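Local atomic coordinates of odorant-binding protein 1d (Locusta migratoria, PDB entry 4PT1), a protein that probably binds odorants, as a secreted all-helical carrier of the insect PBP/GOBP family. Residues A[52-55]-A[56-60]; A[100-103]-A[104-108]. All coordinates share one frame; numbering follows the deposited sequence.

Contact 1. Residues A[52-55]-A[56-60]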
ATOM      1  N   LYS A  52       0.018   5.532   4.775  1.00 12.06           N
ATOM      2  CA  LYS A  52      -1.068   5.654   5.747  1.00 11.56           C
ATOM      3  C   LYS A  52      -2.320   6.225   5.088  1.00 11.34           C
ATOM      4  O   LYS A  52      -3.427   5.723   5.295  1.00 11.00           O
ATOM      5  CB  LYS A  52      -0.604   6.492   6.957  1.00 14.07           C
ATOM      6  CG  LYS A  52      -1.658   6.780   8.008  1.00 14.60           C
ATOM      7  CD  LYS A  52      -2.332   8.110   7.807  1.00 17.12           C
ATOM      8  CE  LYS A  52      -3.113   8.490   9.054  1.00 17.18           C
ATOM      9  NZ  LYS A  52      -3.808   9.767   8.843  1.00 18.69           N
ATOM     10  N   CYS A  53      -2.153   7.256   4.275  1.00 11.16           N
ATOM     11  CA  CYS A  53      -3.289   7.917   3.652  1.00 10.89           C
ATOM     12  C   CYS A  53      -4.045   6.972   2.724  1.00 11.16           C
ATOM     13  O   CYS A  53      -5.266   6.970   2.725  1.00 12.44           O
ATOM     14  CB  CYS A  53      -2.815   9.163   2.895  1.00 11.32           C
ATOM     15  SG  CYS A  53      -4.128  10.051   2.059  1.00 14.36           S
ATOM     16  N   ILE A  54      -3.322   6.189   1.925  1.00 11.25           N
ATOM     17  CA  ILE A  54      -3.924   5.164   1.069  1.00 12.92           C
ATOM     18  C   ILE A  54      -4.733   4.183   1.925  1.00 12.98           C
ATOM     19  O   ILE A  54      -5.869   3.857   1.612  1.00 12.05           O
ATOM     20  CB  ILE A  54      -2.869   4.405   0.235  1.00 16.09           C
ATOM     21  CG1 ILE A  54      -2.369   5.279  -0.914  1.00 18.03           C
ATOM     22  CG2 ILE A  54      -3.454   3.120  -0.386  1.00 17.87           C
ATOM     23  CD1 ILE A  54      -1.192   4.648  -1.614  1.00 21.02           C
ATOM     24  N   MET A  55      -4.155   3.721   3.028  1.00 10.64           N
ATOM     25  CA  MET A  55      -4.868   2.745   3.841  1.00  9.68           C
ATOM     26  C   MET A  55      -6.147   3.344   4.421  1.00  9.60           C
ATOM     27  O   MET A  55      -7.168   2.659   4.507  1.00 13.84           O
ATOM     28  CB  MET A  55      -3.969   2.187   4.942  1.00  9.98           C
ATOM     29  CG  MET A  55      -2.801   1.378   4.406  1.00 11.62           C
ATOM     30  SD  MET A  55      -1.823   0.678   5.736  1.00 13.84           S
ATOM     31  CE  MET A  55      -2.872  -0.710   6.193  1.00 12.21           C
ATOM     32  N   VAL A  56      -6.094   4.610   4.824  1.00 10.36           N
ATOM     33  CA  VAL A  56      -7.277   5.296   5.395  1.00 11.59           C
ATOM     34  C   VAL A  56      -8.352   5.428   4.336  1.00 12.89           C
ATOM     35  O   VAL A  56      -9.513   5.174   4.595  1.00 13.89           O
ATOM     36  CB  VAL A  56      -6.934   6.685   5.976  1.00 11.88           C
ATOM     37  CG1 VAL A  56      -8.212   7.405   6.381  1.00 13.43           C
ATOM     38  CG2 VAL A  56      -6.012   6.541   7.177  1.00 13.91           C
ATOM     39  N   GLU A  57      -7.954   5.786   3.121  1.00 12.43           N
ATOM     40  CA  GLU A  57      -8.917   5.951   2.032  1.00 13.93           C
ATOM     41  C   GLU A  57      -9.558   4.598   1.628  1.00 16.92           C
ATOM     42  O   GLU A  57     -10.711   4.559   1.173  1.00 19.80           O
ATOM     43  CB  GLU A  57      -8.241   6.624   0.845  1.00 15.47           C
ATOM     44  CG  GLU A  57      -7.851   8.070   1.106  1.00 17.59           C
ATOM     45  CD  GLU A  57      -9.040   8.988   1.279  1.00 20.29           C
ATOM     46  OE1 GLU A  57      -9.905   9.035   0.377  1.00 21.24           O
ATOM     47  OE2 GLU A  57      -9.092   9.686   2.310  1.00 22.96           O
ATOM     48  N   PHE A  58      -8.842   3.497   1.835  1.00 17.36           N
ATOM     49  CA  PHE A  58      -9.414   2.156   1.575  1.00 17.69           C
ATOM     50  C   PHE A  58      -9.805   1.387   2.844  1.00 17.54           C
ATOM     51  O   PHE A  58      -9.848   0.155   2.848  1.00 18.53           O
ATOM     52  CB  PHE A  58      -8.465   1.332   0.699  1.00 17.33           C
ATOM     53  CG  PHE A  58      -8.272   1.908  -0.674  1.00 22.78           C
ATOM     54  CD1 PHE A  58      -9.337   1.967  -1.566  1.00 24.96           C
ATOM     55  CD2 PHE A  58      -7.033   2.396  -1.072  1.00 24.74           C
ATOM     56  CE1 PHE A  58      -9.171   2.516  -2.835  1.00 26.35           C
ATOM     57  CE2 PHE A  58      -6.857   2.935  -2.342  1.00 27.06           C
ATOM     58  CZ  PHE A  58      -7.931   2.986  -3.224  1.00 25.55           C
ATOM     59  N   ASN A  59     -10.100   2.123   3.916  1.00 16.04           N
ATOM     60  CA  ASN A  59     -10.754   1.577   5.113  1.00 18.00           C
ATOM     61  C   ASN A  59      -9.966   0.550   5.939  1.00 17.55           C
ATOM     62  O   ASN A  59     -10.520  -0.003   6.898  1.00 18.62           O
ATOM     63  CB  ASN A  59     -12.107   0.947   4.746  1.00 21.04           C
ATOM     64  CG  ASN A  59     -12.950   1.846   3.878  1.00 24.95           C
ATOM     65  OD1 ASN A  59     -13.212   1.533   2.708  1.00 31.13           O
ATOM     66  ND2 ASN A  59     -13.375   2.987   4.442  1.00 23.35           N
ATOM     67  N   SER A  60      -8.695   0.320   5.601  1.00 13.30           N
ATOM     68  CA  SER A  60      -7.857  -0.671   6.296  1.00 15.35           C
ATOM     69  C   SER A  60      -7.070  -0.073   7.439  1.00 15.33           C
ATOM     70  O   SER A  60      -6.430  -0.808   8.194  1.00 16.63           O
ATOM     71  CB  SER A  60      -6.900  -1.383   5.331  1.00 15.73           C
ATOM     72  OG  SER A  60      -6.156  -0.480   4.528  1.00 14.58           O
TER
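The carbonyl oxygen of M55 takes one sound bond, from S60 N at 3.0 Å, and a weak, strongly bent one from F58 N at 3.3 Å, where the chain leaves helix 45-57. S60 OG lies near the same oxygen in a weak contact that is not settled, since E72 is also within reach of its proton. With S60 N on M55 O, N59 N on V56 O and a positive phi of 66° at N59, the arrangement is a Schellman motif closing the helix. The turn also sets S60 beside the M55 side chain: OG rests 3.5 Å from M55 CB, and the thioether bends at chi3 (78°) to bring CE within 3.7 Å of the same hydroxyl oxygen.

One turn back, V56 N bonds K52 O at 2.9 Å, and the V56 CG2 methyl lies alongside the CD and CE methylenes of K52. The ammonium of K52 reaches past them to a salt bridge with D63. On another side, I54 and F58 run side by side, the CG2 methyl of I54 meeting the ring edge in its plane, 3.7 Å from F58 CD2. V18 of helix 15-26 touches both residues. An alanine in place of F58 would probably leave I54 CG2 without its aromatic neighbour and open a gap against V18.

C53 ties this helix to helix 15-26 through its disulfide with C22, and I54 lines the pocket that holds 2-(2-methoxyethoxy)ethanol. Chemically, the contact pairs a helix terminus, where the carbonyls of K52 to V56 are met by backbone N-H groups, with apolar flanks that face neighbouring helices, I54 among them at the ligand pocket.

Contact 2. Residues A[100-103]-A[104-108]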
ATOM      1  N   CYS A 100       1.428   6.827  10.884  1.00 16.81           N
ATOM      2  CA  CYS A 100       2.241   6.707   9.674  1.00 15.54           C
ATOM      3  C   CYS A 100       3.293   5.582   9.707  1.00 17.89           C
ATOM      4  O   CYS A 100       3.475   4.864   8.718  1.00 16.25           O
ATOM      5  CB  CYS A 100       2.879   8.052   9.299  1.00 15.90           C
ATOM      6  SG  CYS A 100       1.644   9.336   8.941  1.00 16.08           S
ATOM      7  N   GLU A 101       4.001   5.443  10.823  1.00 19.21           N
ATOM      8  CA  GLU A 101       5.048   4.408  10.939  1.00 20.55           C
ATOM      9  C   GLU A 101       4.362   3.039  10.844  1.00 20.07           C
ATOM     10  O   GLU A 101       4.819   2.183  10.099  1.00 21.33           O
ATOM     11  CB  GLU A 101       5.863   4.582  12.245  1.00 23.59           C
ATOM     12  CG  GLU A 101       7.125   3.709  12.391  1.00 23.41           C
ATOM     13  CD  GLU A 101       8.235   4.012  11.396  1.00 25.20           C
ATOM     14  OE1 GLU A 101       8.226   5.086  10.771  1.00 31.56           O
ATOM     15  OE2 GLU A 101       9.155   3.173  11.241  1.00 25.00           O
ATOM     16  N   THR A 102       3.250   2.880  11.562  1.00 19.00           N
ATOM     17  CA  THR A 102       2.392   1.659  11.520  1.00 20.64           C
ATOM     18  C   THR A 102       2.076   1.241  10.094  1.00 18.56           C
ATOM     19  O   THR A 102       2.329   0.088   9.703  1.00 15.05           O
ATOM     20  CB  THR A 102       1.063   1.871  12.290  1.00 22.89           C
ATOM     21  OG1 THR A 102       1.332   1.983  13.697  1.00 33.12           O
ATOM     22  CG2 THR A 102       0.060   0.711  12.068  1.00 20.98           C
ATOM     23  N   ALA A 103       1.542   2.171   9.302  1.00 14.38           N
ATOM     24  CA  ALA A 103       1.269   1.855   7.893  1.00 13.37           C
ATOM     25  C   ALA A 103       2.542   1.426   7.163  1.00 13.87           C
ATOM     26  O   ALA A 103       2.551   0.405   6.484  1.00 13.74           O
ATOM     27  CB  ALA A 103       0.625   3.036   7.180  1.00 10.48           C
ATOM     28  N   TYR A 104       3.627   2.195   7.314  1.00 19.25           N
ATOM     29  CA  TYR A 104       4.866   1.954   6.529  1.00 19.07           C
ATOM     30  C   TYR A 104       5.453   0.562   6.817  1.00 19.43           C
ATOM     31  O   TYR A 104       5.926  -0.121   5.905  1.00 22.66           O
ATOM     32  CB  TYR A 104       5.900   3.089   6.745  1.00 20.87           C
ATOM     33  CG  TYR A 104       7.260   2.877   6.073  1.00 16.64           C
ATOM     34  CD1 TYR A 104       7.473   3.206   4.729  1.00 18.27           C
ATOM     35  CD2 TYR A 104       8.321   2.353   6.777  1.00 19.32           C
ATOM     36  CE1 TYR A 104       8.719   3.012   4.127  1.00 20.19           C
ATOM     37  CE2 TYR A 104       9.571   2.147   6.195  1.00 22.19           C
ATOM     38  CZ  TYR A 104       9.772   2.473   4.862  1.00 22.99           C
ATOM     39  OH  TYR A 104      11.018   2.276   4.260  1.00 28.62           O
ATOM     40  N   GLN A 105       5.374   0.140   8.072  1.00 16.05           N
ATOM     41  CA  GLN A 105       5.920  -1.128   8.506  1.00 19.26           C
ATOM     42  C   GLN A 105       4.939  -2.297   8.400  1.00 20.70           C
ATOM     43  O   GLN A 105       5.389  -3.445   8.360  1.00 19.03           O
ATOM     44  CB  GLN A 105       6.404  -1.014   9.959  1.00 17.08           C
ATOM     45  CG  GLN A 105       7.466   0.065  10.184  1.00 19.72           C
ATOM     46  CD  GLN A 105       8.821  -0.224   9.542  1.00 20.93           C
ATOM     47  OE1 GLN A 105       9.066  -1.313   9.031  1.00 24.88           O
ATOM     48  NE2 GLN A 105       9.703   0.770   9.552  1.00 25.53           N
ATOM     49  N   ILE A 106       3.621  -2.037   8.369  1.00 21.29           N
ATOM     50  CA  ILE A 106       2.688  -3.070   7.901  1.00 16.86           C
ATOM     51  C   ILE A 106       3.142  -3.402   6.469  1.00 14.74           C
ATOM     52  O   ILE A 106       3.275  -4.563   6.110  1.00 16.23           O
ATOM     53  CB  ILE A 106       1.190  -2.630   7.941  1.00 14.08           C
ATOM     54  CG1 ILE A 106       0.626  -2.657   9.373  1.00 15.60           C
ATOM     55  CG2 ILE A 106       0.356  -3.568   7.059  1.00 13.79           C
ATOM     56  CD1 ILE A 106      -0.740  -2.005   9.538  1.00 16.99           C
ATOM     57  N   HIS A 107       3.450  -2.371   5.684  1.00 14.58           N
ATOM     58  CA  HIS A 107       3.942  -2.531   4.327  1.00 16.23           C
ATOM     59  C   HIS A 107       5.307  -3.179   4.213  1.00 18.50           C
ATOM     60  O   HIS A 107       5.518  -3.994   3.326  1.00 18.95           O
ATOM     61  CB  HIS A 107       3.897  -1.215   3.601  1.00 15.97           C
ATOM     62  CG  HIS A 107       2.589  -0.979   2.910  1.00 15.10           C
ATOM     63  ND1 HIS A 107       2.409  -1.233   1.591  1.00 15.63           N
ATOM     64  CD2 HIS A 107       1.355  -0.557   3.408  1.00 14.88           C
ATOM     65  CE1 HIS A 107       1.131  -0.951   1.267  1.00 18.36           C
ATOM     66  NE2 HIS A 107       0.490  -0.546   2.383  1.00 15.68           N
ATOM     67  N   GLN A 108       6.229  -2.857   5.117  1.00 22.20           N
ATOM     68  CA  GLN A 108       7.515  -3.550   5.099  1.00 21.84           C
ATOM     69  C   GLN A 108       7.328  -5.018   5.490  1.00 20.62           C
ATOM     70  O   GLN A 108       8.014  -5.859   4.936  1.00 23.39           O
ATOM     71  CB  GLN A 108       8.557  -2.854   5.974  1.00 26.51           C
ATOM     72  CG  GLN A 108       8.890  -1.419   5.555  1.00 28.64           C
ATOM     73  CD  GLN A 108       8.728  -1.148   4.069  1.00 33.32           C
ATOM     74  OE1 GLN A 108       7.723  -0.572   3.629  1.00 36.94           O
ATOM     75  NE2 GLN A 108       9.724  -1.557   3.279  1.00 37.12           N
TER
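The imidazole of H107 meets A103 O at its edge, in the ring plane, with CD2 3.4 Å from that oxygen. The same carbonyl accepts the backbone N-H of H107 at 3.0 Å. ND1 of the ring is bonded to the hydroxyl of Y118, which helps fix its rotation, and Y110 meets the ring obliquely. The amide of Q105 brings NE2 to the edge of the Y104 ring, in its plane, and spends an N-H on E101.

That bond, Q105 NE2 to E101 OE2, is 3.0 Å long and nearly straight at 166°. It leaves the amide close to its own plane but arrives from above the carboxylate, the two planes being turned 47° apart. Both chains bend at chi2, which folds their ends together along the helix surface. The other carboxylate oxygen, E101 OE1, forms a salt bridge with K48 of helix 45-57.

Further round, T102 and I106 lie side by side, the methyl CG2 of T102 3.8 Å from I106 CD1, while T102 OG1 turns to the backbone N of H96. E101 thus joins two helices by charge while holding the Q105 amide by one of its N-H groups, and H107, a residue of the 2-(2-methoxyethoxy)ethanol pocket, is steadied from its backbone and its ring nitrogen alike.

How the contacts relate
Contact 1, at the C-terminal end of helix 45-57, comes first along the chain; contact 2 follows in helix 99-113, from near its N-terminal end to past its middle, and their centres are about 12 Å apart. The two helices touch directly. A103 is the small residue where they meet: its CB lies 3.4 Å from K52 CA and 3.7 Å from M55 SD, and M55 SD also approaches the H107 ring. The C49-C100 disulfide links the same pair of helices covalently, as C22-C53 links helix 45-57 to helix 15-26. I54 and H107, one from each contact, both line the ligand pocket.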